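D-aminoacyl-tRNA deacylase (Archaeoglobus fulgidus, PDB 1YQE) probably hydrolyses D-aminoacyl-tRNAs to free tRNA and D-amino acids with zinc as cofactor, so counteracting the toxicity of tRNAs charged with the wrong enantiomer. Local coordinates at residues Q203-L208 / K274-F279; T210-G215 / A240-I245; H216-Y221 / A228-K233. All blocks are in the same frame, centred on the assembly; numbering follows the deposited sequence.

Interaction 1 (Q203-L208 / K274-F279); sequences QTEIML and KVKKDF
Glu205 OE1 is gripped by two cations: Lys276 NZ, 2.7 Å away across the contact, and the NE of Arg202, one turn earlier on its own helix. The pair joins two helices that lie side by side against one face of the parallel sheet in this α/β fold. The axes of these short segments approach to 9.9 Å and are nearly parallel, at 19°. The ammonium does not come in level with the carboxylate but from above it, 53° out of its plane. A bend in the lysine chain (chi3 63°) turns its end toward the glutamate, which is extended beyond CG. With two positive groups at one oxygen, the carboxylate is probably held in its charged form.

Beneath this partly exposed bridge the contact turns apolar. Branched side chains suit this layer because they fill the space between helices with stiff methyl groups. Ile206 carries CG1 beside its backbone N and CG2 beside the carbonyl carbon, which brings both branches near Val275. The two side chains cross at about a right angle, with Ile206 CD1 3.9 Å from Val275 CG1. Both residues also rest on Ile244 of strand 242-245, so they form part of the layer between helices and sheet. The lysine serves both levels: while its NZ binds the glutamate, its aliphatic root packs on the isoleucine, Lys276 CG lying 3.8 Å from Ile206 CG1.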
loop_
_atom_site.group_PDB
_atom_site.type_symbol
_atom_site.label_atom_id
_atom_site.label_comp_id
_atom_site.label_asym_id
_atom_site.label_seq_id
_atom_site.Cartn_x
_atom_site.Cartn_y
_atom_site.Cartn_z
ATOM N N GLN A 203 -4.819 -3.663 -12.437
ATOM C CA GLN A 203 -5.178 -3.312 -11.063
ATOM C C GLN A 203 -5.206 -1.799 -10.842
ATOM O O GLN A 203 -6.036 -1.292 -10.091
ATOM C CB GLN A 203 -4.214 -3.972 -10.072
ATOM C CG GLN A 203 -4.279 -5.496 -10.074
ATOM C CD GLN A 203 -3.239 -6.128 -10.982
ATOM O OE1 GLN A 203 -3.035 -5.689 -12.113
ATOM N NE2 GLN A 203 -2.580 -7.171 -10.488
ATOM N N THR A 204 -4.301 -1.081 -11.494
ATOM C CA THR A 204 -4.259 0.374 -11.373
ATOM C C THR A 204 -5.549 0.985 -11.935
ATOM O O THR A 204 -6.135 1.888 -11.335
ATOM C CB THR A 204 -3.042 0.960 -12.135
ATOM O OG1 THR A 204 -1.833 0.536 -11.494
ATOM C CG2 THR A 204 -3.090 2.483 -12.154
ATOM N N GLU A 205 -5.991 0.489 -13.088
ATOM C CA GLU A 205 -7.215 0.993 -13.711
ATOM C C GLU A 205 -8.409 0.655 -12.813
ATOM O O GLU A 205 -9.338 1.452 -12.658
ATOM C CB GLU A 205 -7.398 0.357 -15.092
ATOM C CG GLU A 205 -6.179 0.502 -15.986
ATOM C CD GLU A 205 -6.289 -0.290 -17.278
ATOM O OE1 GLU A 205 -6.817 -1.421 -17.243
ATOM O OE2 GLU A 205 -5.832 0.214 -18.326
ATOM N N ILE A 206 -8.375 -0.531 -12.214
ATOM C CA ILE A 206 -9.451 -0.953 -11.330
ATOM C C ILE A 206 -9.492 -0.058 -10.087
ATOM O O ILE A 206 -10.574 0.309 -9.615
ATOM C CB ILE A 206 -9.287 -2.455 -10.934
ATOM C CG1 ILE A 206 -9.650 -3.334 -12.141
ATOM C CG2 ILE A 206 -10.186 -2.800 -9.730
ATOM C CD1 ILE A 206 -9.336 -4.815 -11.973
ATOM N N MET A 207 -8.322 0.312 -9.570
ATOM C CA MET A 207 -8.248 1.180 -8.388
ATOM C C MET A 207 -8.792 2.581 -8.675
ATOM O O MET A 207 -9.429 3.205 -7.822
ATOM C CB MET A 207 -6.798 1.309 -7.909
ATOM C CG MET A 207 -6.263 0.088 -7.181
ATOM S SD MET A 207 -7.149 -0.158 -5.608
ATOM C CE MET A 207 -6.266 0.959 -4.541
ATOM N N LEU A 208 -8.541 3.074 -9.882
ATOM C CA LEU A 208 -8.983 4.412 -10.259
ATOM C C LEU A 208 -10.419 4.556 -10.760
ATOM O O LEU A 208 -10.996 5.647 -10.669
ATOM C CB LEU A 208 -8.038 4.979 -11.326
ATOM C CG LEU A 208 -6.601 5.318 -10.930
ATOM C CD1 LEU A 208 -5.739 5.481 -12.177
ATOM C CD2 LEU A 208 -6.591 6.587 -10.101
ATOM N N LYS A 274 -13.943 -8.022 -16.679
ATOM C CA LYS A 274 -15.296 -8.073 -16.138
ATOM C C LYS A 274 -15.445 -7.081 -14.986
ATOM O O LYS A 274 -16.480 -6.424 -14.854
ATOM C CB LYS A 274 -15.627 -9.493 -15.664
ATOM C CG LYS A 274 -17.050 -9.665 -15.146
ATOM C CD LYS A 274 -17.403 -11.139 -14.988
ATOM C CE LYS A 274 -18.821 -11.325 -14.468
ATOM N NZ LYS A 274 -19.001 -10.750 -13.105
ATOM N N VAL A 275 -14.408 -6.971 -14.158
ATOM C CA VAL A 275 -14.425 -6.045 -13.030
ATOM C C VAL A 275 -14.527 -4.606 -13.532
ATOM O O VAL A 275 -15.350 -3.824 -13.049
ATOM C CB VAL A 275 -13.145 -6.180 -12.168
ATOM C CG1 VAL A 275 -13.124 -5.100 -11.084
ATOM C CG2 VAL A 275 -13.089 -7.560 -11.538
ATOM N N LYS A 276 -13.690 -4.263 -14.505
ATOM C CA LYS A 276 -13.685 -2.920 -15.077
ATOM C C LYS A 276 -15.028 -2.560 -15.712
ATOM O O LYS A 276 -15.433 -1.398 -15.716
ATOM C CB LYS A 276 -12.582 -2.803 -16.132
ATOM C CG LYS A 276 -11.174 -2.887 -15.574
ATOM C CD LYS A 276 -10.127 -2.950 -16.680
ATOM C CE LYS A 276 -10.122 -1.691 -17.534
ATOM N NZ LYS A 276 -9.111 -1.779 -18.625
ATOM N N LYS A 277 -15.718 -3.564 -16.237
ATOM C CA LYS A 277 -17.001 -3.351 -16.895
ATOM C C LYS A 277 -18.222 -3.337 -15.976
ATOM O O LYS A 277 -19.078 -2.463 -16.096
ATOM C CB LYS A 277 -17.200 -4.418 -17.979
ATOM C CG LYS A 277 -18.571 -4.419 -18.637
ATOM C CD LYS A 277 -18.746 -5.659 -19.510
ATOM C CE LYS A 277 -20.147 -5.747 -20.099
ATOM N NZ LYS A 277 -20.444 -4.605 -21.004
ATOM N N ASP A 278 -18.307 -4.294 -15.058
ATOM C CA ASP A 278 -19.466 -4.375 -14.174
ATOM C C ASP A 278 -19.380 -3.648 -12.834
ATOM O O ASP A 278 -20.356 -3.630 -12.086
ATOM C CB ASP A 278 -19.825 -5.844 -13.910
ATOM C CG ASP A 278 -20.094 -6.625 -15.190
ATOM O OD1 ASP A 278 -20.616 -6.034 -16.160
ATOM O OD2 ASP A 278 -19.795 -7.839 -15.219
ATOM N N PHE A 279 -18.238 -3.041 -12.526
ATOM C CA PHE A 279 -18.088 -2.351 -11.246
ATOM C C PHE A 279 -17.580 -0.911 -11.324
ATOM O O PHE A 279 -16.847 -0.466 -10.445
ATOM C CB PHE A 279 -17.159 -3.164 -10.345
ATOM C CG PHE A 279 -17.675 -4.535 -10.021
ATOM C CD1 PHE A 279 -18.378 -4.770 -8.843
ATOM C CD2 PHE A 279 -17.457 -5.597 -10.896
ATOM C CE1 PHE A 279 -18.853 -6.047 -8.540
ATOM C CE2 PHE A 279 -17.929 -6.873 -10.605
ATOM C CZ PHE A 279 -18.627 -7.102 -9.426
#

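Interaction 2 (T210-G215 / A240-I245)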
loop_
_atom_site.group_PDB
_atom_site.type_symbol
_atom_site.label_atom_id
_atom_site.label_comp_id
_atom_site.label_asym_id
_atom_site.label_seq_id
_atom_site.Cartn_x
_atom_site.Cartn_y
_atom_site.Cartn_z
ATOM N N THR A 210 -13.180 1.730 -10.449
ATOM C CA THR A 210 -14.207 0.800 -9.995
ATOM C C THR A 210 -14.457 0.861 -8.486
ATOM O O THR A 210 -13.877 1.679 -7.781
ATOM C CB THR A 210 -13.849 -0.652 -10.383
ATOM O OG1 THR A 210 -12.733 -1.094 -9.603
ATOM C CG2 THR A 210 -13.488 -0.740 -11.869
ATOM N N THR A 211 -15.337 -0.013 -8.003
ATOM C CA THR A 211 -15.667 -0.067 -6.584
ATOM C C THR A 211 -14.789 -1.118 -5.902
ATOM O O THR A 211 -15.064 -1.540 -4.783
ATOM C CB THR A 211 -17.144 -0.446 -6.373
ATOM O OG1 THR A 211 -17.408 -1.701 -7.016
ATOM C CG2 THR A 211 -18.067 0.630 -6.973
ATOM N N PHE A 212 -13.732 -1.529 -6.593
ATOM C CA PHE A 212 -12.818 -2.536 -6.069
ATOM C C PHE A 212 -11.499 -1.962 -5.589
ATOM O O PHE A 212 -10.973 -0.997 -6.149
ATOM C CB PHE A 212 -12.504 -3.589 -7.134
ATOM C CG PHE A 212 -13.299 -4.851 -7.003
ATOM C CD1 PHE A 212 -14.559 -4.965 -7.585
ATOM C CD2 PHE A 212 -12.776 -5.942 -6.311
ATOM C CE1 PHE A 212 -15.289 -6.147 -7.488
ATOM C CE2 PHE A 212 -13.496 -7.133 -6.205
ATOM C CZ PHE A 212 -14.757 -7.235 -6.798
ATOM N N THR A 213 -10.963 -2.575 -4.542
ATOM C CA THR A 213 -9.675 -2.176 -4.015
ATOM C C THR A 213 -8.910 -3.481 -3.883
ATOM O O THR A 213 -9.482 -4.552 -4.063
ATOM C CB THR A 213 -9.780 -1.495 -2.638
ATOM O OG1 THR A 213 -8.477 -1.043 -2.247
ATOM C CG2 THR A 213 -10.309 -2.466 -1.571
ATOM N N PHE A 214 -7.621 -3.383 -3.583
ATOM C CA PHE A 214 -6.778 -4.564 -3.453
ATOM C C PHE A 214 -6.055 -4.591 -2.124
ATOM O O PHE A 214 -5.857 -3.559 -1.485
ATOM C CB PHE A 214 -5.720 -4.583 -4.561
ATOM C CG PHE A 214 -6.278 -4.799 -5.937
ATOM C CD1 PHE A 214 -6.447 -6.086 -6.436
ATOM C CD2 PHE A 214 -6.669 -3.720 -6.720
ATOM C CE1 PHE A 214 -7.002 -6.300 -7.696
ATOM C CE2 PHE A 214 -7.226 -3.916 -7.981
ATOM C CZ PHE A 214 -7.394 -5.210 -8.473
ATOM N N GLY A 215 -5.689 -5.799 -1.711
ATOM C CA GLY A 215 -4.912 -5.974 -0.505
ATOM C C GLY A 215 -3.532 -6.247 -1.080
ATOM O O GLY A 215 -2.702 -5.347 -1.195
ATOM N N ALA A 240 -10.086 -10.280 1.793
ATOM C CA ALA A 240 -10.650 -10.245 0.453
ATOM C C ALA A 240 -11.772 -11.246 0.245
ATOM O O ALA A 240 -11.777 -12.328 0.837
ATOM C CB ALA A 240 -9.556 -10.504 -0.571
ATOM N N GLU A 241 -12.722 -10.875 -0.603
ATOM C CA GLU A 241 -13.833 -11.757 -0.934
ATOM C C GLU A 241 -13.684 -12.177 -2.390
ATOM O O GLU A 241 -14.531 -12.886 -2.927
ATOM C CB GLU A 241 -15.176 -11.042 -0.747
ATOM C CG GLU A 241 -15.581 -10.816 0.702
ATOM C CD GLU A 241 -15.599 -12.105 1.516
ATOM O OE1 GLU A 241 -16.057 -13.145 0.993
ATOM O OE2 GLU A 241 -15.161 -12.074 2.688
ATOM N N TYR A 242 -12.592 -11.751 -3.020
ATOM C CA TYR A 242 -12.364 -12.056 -4.432
ATOM C C TYR A 242 -10.892 -12.152 -4.799
ATOM O O TYR A 242 -10.027 -11.641 -4.094
ATOM C CB TYR A 242 -12.924 -10.938 -5.317
ATOM C CG TYR A 242 -14.375 -10.599 -5.139
ATOM C CD1 TYR A 242 -15.363 -11.279 -5.854
ATOM C CD2 TYR A 242 -14.768 -9.581 -4.272
ATOM C CE1 TYR A 242 -16.704 -10.947 -5.713
ATOM C CE2 TYR A 242 -16.112 -9.245 -4.122
ATOM C CZ TYR A 242 -17.071 -9.930 -4.846
ATOM O OH TYR A 242 -18.396 -9.591 -4.717
ATOM N N ILE A 243 -10.633 -12.811 -5.923
ATOM C CA ILE A 243 -9.293 -12.892 -6.485
ATOM C C ILE A 243 -9.531 -12.398 -7.908
ATOM O O ILE A 243 -10.389 -12.928 -8.610
ATOM C CB ILE A 243 -8.732 -14.328 -6.585
ATOM C CG1 ILE A 243 -8.524 -14.921 -5.194
ATOM C CG2 ILE A 243 -7.382 -14.300 -7.320
ATOM C CD1 ILE A 243 -8.043 -16.358 -5.204
ATOM N N ILE A 244 -8.815 -11.361 -8.316
ATOM C CA ILE A 244 -8.960 -10.849 -9.674
ATOM C C ILE A 244 -7.722 -11.275 -10.444
ATOM O O ILE A 244 -6.607 -11.162 -9.941
ATOM C CB ILE A 244 -9.062 -9.307 -9.694
ATOM C CG1 ILE A 244 -10.369 -8.864 -9.041
ATOM C CG2 ILE A 244 -8.997 -8.797 -11.126
ATOM C CD1 ILE A 244 -10.450 -7.371 -8.796
ATOM N N ILE A 245 -7.914 -11.778 -11.660
ATOM C CA ILE A 245 -6.783 -12.203 -12.473
ATOM C C ILE A 245 -6.616 -11.316 -13.698
ATOM O O ILE A 245 -7.592 -10.795 -14.244
ATOM C CB ILE A 245 -6.940 -13.666 -12.966
ATOM C CG1 ILE A 245 -8.258 -13.818 -13.733
ATOM C CG2 ILE A 245 -6.864 -14.632 -11.787
ATOM C CD1 ILE A 245 -8.427 -15.168 -14.401
#
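Phe212 and Tyr242 meet as an edge-to-face pair across short strand segments, 212-214 and 242-245, whose directions differ by 88°, although both belong to one parallel sheet. The edge of Phe212 points into a face of the tyrosine. The ring centroids are 4.9 Å apart and the planes stand at 64°. Phe212 CZ lies over the tyrosine ring, offset toward its rim, and Phe212 CE2 comes within 3.4 Å of Tyr242 CD2. This geometry sets the weakly positive hydrogens of one ring against the pi cloud of the other, a favourable fit for two aromatics.

In the α/β sheet these are not neighbouring strands: 189-194 runs between them, and the axes of these segments come no nearer than 9.5 Å, so the contact is made by side chains alone. Large rings suit that span, and Ile244 meets them with its CD1 methyl, 3.7 Å from Phe212 CD2 and 3.8 Å from Phe214 CZ. Having CG1 beside the backbone N (chi1 -67°) sends that methyl toward both phenylalanines. Ile206 of helix 201-209 packs on the ring of Phe214 and on the root of the Phe212 side chain. Just ahead of the strand, Thr210 OG1 accepts from Phe212 N at 3.2 Å in an ST turn.

Interaction 3 (H216-Y221 / A228-K233); sequences HNFAKY and AEFLVK
A β-α-β crossover contains this contact: strand 212-218 leads through a loop into helix 228-238, which returns to strand 242-245 of the same parallel sheet. At the end of the first strand Phe218 directs its side chain toward the helix and is met there by two consecutive residues, Phe230 and Leu231. They reach different parts of its rim from the same side of the ring plane: Phe230 CE2 stands 3.9 Å from Phe218 CZ and from CE1, and Leu231 CD2 lies 3.8 Å from Phe218 CD2.

The two aromatic rings meet obliquely, with centroids 5.7 Å apart and planes at 54°. Different first torsions let successive helix residues converge on one target: Phe230 has CG anti to its backbone N (chi1 -171°), whereas Leu231 has CG beside the N (chi1 -74°). A phenylalanine suits the strand position because the backbones are well apart, the nearest CA atoms, of Phe218 and Leu231, being 9.4 Å from each other, and a long flat group bridges that distance with carbon alone. A serine here would probably open a gap beneath the helix, leaving Phe230 CE2 and Leu231 CD2 without the ring they pack on and adding a hydroxyl to buried apolar surroundings.

At the start of the helix, Phe230 N is hydrogen-bonded to Thr227 OG1, and further along Ala234 touches Phe218. Leu231 faces two ways: it meets Val194 of strand 189-194 as well as Ile257, Val258 and Ala261 of helix 252-265. The contact thus lies where helix 228-238 settles on the sheet beside helix 252-265, while Phe218 also packs on Val192 of the adjoining strand.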
loop_
_atom_site.group_PDB
_atom_site.type_symbol
_atom_site.label_atom_id
_atom_site.label_comp_id
_atom_site.label_asym_id
_atom_site.label_seq_id
_atom_site.Cartn_x
_atom_site.Cartn_y
_atom_site.Cartn_z
ATOM N N HIS A 216 -3.298 -7.492 -1.477
ATOM C CA HIS A 216 -2.020 -7.866 -2.068
ATOM C C HIS A 216 -2.200 -8.086 -3.563
ATOM O O HIS A 216 -3.319 -8.288 -4.041
ATOM C CB HIS A 216 -1.475 -9.126 -1.391
ATOM C CG HIS A 216 -0.799 -8.848 -0.085
ATOM N ND1 HIS A 216 0.413 -8.197 -0.004
ATOM C CD2 HIS A 216 -1.194 -9.070 1.191
ATOM C CE1 HIS A 216 0.737 -8.029 1.264
ATOM N NE2 HIS A 216 -0.223 -8.548 2.011
ATOM N N ASN A 217 -1.093 -8.011 -4.290
ATOM C CA ASN A 217 -1.078 -8.193 -5.739
ATOM C C ASN A 217 0.218 -8.912 -6.071
ATOM O O ASN A 217 1.277 -8.534 -5.581
ATOM C CB ASN A 217 -1.096 -6.844 -6.459
ATOM C CG ASN A 217 -2.497 -6.362 -6.769
ATOM O OD1 ASN A 217 -3.277 -7.071 -7.402
ATOM N ND2 ASN A 217 -2.821 -5.141 -6.344
ATOM N N PHE A 218 0.135 -9.946 -6.902
ATOM C CA PHE A 218 1.325 -10.701 -7.257
ATOM C C PHE A 218 1.632 -10.662 -8.753
ATOM O O PHE A 218 0.821 -11.073 -9.589
ATOM C CB PHE A 218 1.168 -12.134 -6.760
ATOM C CG PHE A 218 0.919 -12.219 -5.280
ATOM C CD1 PHE A 218 1.898 -11.815 -4.378
ATOM C CD2 PHE A 218 -0.309 -12.641 -4.792
ATOM C CE1 PHE A 218 1.652 -11.824 -3.006
ATOM C CE2 PHE A 218 -0.564 -12.658 -3.417
ATOM C CZ PHE A 218 0.414 -12.248 -2.529
ATOM N N ALA A 219 2.815 -10.155 -9.076
ATOM C CA ALA A 219 3.262 -10.024 -10.457
ATOM C C ALA A 219 3.534 -11.365 -11.116
ATOM O O ALA A 219 3.736 -12.380 -10.446
ATOM C CB ALA A 219 4.521 -9.173 -10.511
ATOM N N LYS A 220 3.547 -11.354 -12.443
ATOM C CA LYS A 220 3.813 -12.557 -13.212
ATOM C C LYS A 220 5.145 -13.201 -12.825
ATOM O O LYS A 220 5.285 -14.420 -12.917
ATOM C CB LYS A 220 3.795 -12.229 -14.714
ATOM C CG LYS A 220 4.429 -13.291 -15.596
ATOM C CD LYS A 220 4.078 -13.091 -17.065
ATOM C CE LYS A 220 5.125 -13.730 -17.969
ATOM N NZ LYS A 220 5.452 -15.124 -17.557
ATOM N N TYR A 221 6.121 -12.408 -12.385
ATOM C CA TYR A 221 7.416 -12.993 -12.021
ATOM C C TYR A 221 7.356 -13.858 -10.758
ATOM O O TYR A 221 8.314 -14.556 -10.426
ATOM C CB TYR A 221 8.510 -11.907 -11.898
ATOM C CG TYR A 221 8.375 -10.927 -10.748
ATOM C CD1 TYR A 221 8.604 -11.329 -9.432
ATOM C CD2 TYR A 221 8.034 -9.590 -10.979
ATOM C CE1 TYR A 221 8.497 -10.431 -8.372
ATOM C CE2 TYR A 221 7.925 -8.681 -9.922
ATOM C CZ TYR A 221 8.157 -9.110 -8.620
ATOM O OH TYR A 221 8.048 -8.230 -7.562
ATOM N N ALA A 228 -1.139 -22.603 -3.740
ATOM C CA ALA A 228 -2.532 -22.363 -3.414
ATOM C C ALA A 228 -2.646 -21.898 -1.963
ATOM O O ALA A 228 -3.440 -21.011 -1.658
ATOM C CB ALA A 228 -3.349 -23.629 -3.629
ATOM N N GLU A 229 -1.840 -22.480 -1.074
ATOM C CA GLU A 229 -1.893 -22.107 0.339
ATOM C C GLU A 229 -1.392 -20.688 0.592
ATOM O O GLU A 229 -1.911 -19.984 1.460
ATOM C CB GLU A 229 -1.105 -23.110 1.192
ATOM C CG GLU A 229 -1.154 -22.811 2.688
ATOM C CD GLU A 229 -2.569 -22.527 3.195
ATOM O OE1 GLU A 229 -3.466 -23.376 2.995
ATOM O OE2 GLU A 229 -2.780 -21.449 3.800
ATOM N N PHE A 230 -0.382 -20.263 -0.159
ATOM C CA PHE A 230 0.132 -18.913 0.002
ATOM C C PHE A 230 -0.960 -17.929 -0.419
ATOM O O PHE A 230 -1.167 -16.908 0.234
ATOM C CB PHE A 230 1.373 -18.695 -0.863
ATOM C CG PHE A 230 2.077 -17.396 -0.586
ATOM C CD1 PHE A 230 2.775 -17.209 0.600
ATOM C CD2 PHE A 230 2.025 -16.351 -1.506
ATOM C CE1 PHE A 230 3.415 -16.002 0.871
ATOM C CE2 PHE A 230 2.660 -15.139 -1.245
ATOM C CZ PHE A 230 3.355 -14.964 -0.058
ATOM N N LEU A 231 -1.651 -18.233 -1.514
ATOM C CA LEU A 231 -2.722 -17.357 -1.980
ATOM C C LEU A 231 -3.854 -17.284 -0.960
ATOM O O LEU A 231 -4.468 -16.234 -0.786
ATOM C CB LEU A 231 -3.263 -17.826 -3.334
ATOM C CG LEU A 231 -2.352 -17.542 -4.533
ATOM C CD1 LEU A 231 -3.036 -18.013 -5.817
ATOM C CD2 LEU A 231 -2.053 -16.047 -4.612
ATOM N N VAL A 232 -4.134 -18.397 -0.286
ATOM C CA VAL A 232 -5.185 -18.406 0.731
ATOM C C VAL A 232 -4.781 -17.484 1.878
ATOM O O VAL A 232 -5.613 -16.755 2.425
ATOM C CB VAL A 232 -5.429 -19.829 1.282
ATOM C CG1 VAL A 232 -6.249 -19.762 2.565
ATOM C CG2 VAL A 232 -6.157 -20.663 0.240
ATOM N N LYS A 233 -3.498 -17.515 2.235
ATOM C CA LYS A 233 -2.981 -16.661 3.297
ATOM C C LYS A 233 -3.136 -15.188 2.916
ATOM O O LYS A 233 -3.480 -14.353 3.751
ATOM C CB LYS A 233 -1.496 -16.942 3.555
ATOM C CG LYS A 233 -0.852 -15.894 4.462
ATOM C CD LYS A 233 0.671 -15.821 4.311
ATOM C CE LYS A 233 1.372 -17.023 4.913
ATOM N NZ LYS A 233 2.852 -16.828 4.952
#

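The three contacts belong to one parallel α/β sheet and its helices. Interaction 1 brings together helices 201-209 and 272-278 and is partly open to solvent, which fits its mixture of charged bridge and aliphatic packing. Interactions 2 and 3 are buried and wholly apolar across their segments, and both draw on strand 212-218, at successive stretches. Interaction 2 touches interaction 1 directly: Ile206 CG2 packs 3.6 Å from Phe212 CB, and Phe279 O probably bonds to Thr211 N at 2.9 Å. Interaction 3 lies farther off, its centre about 19 Å from that of interaction 1, with Gln203 NE2 to Asn217 OD1 a probable hydrogen bond between them.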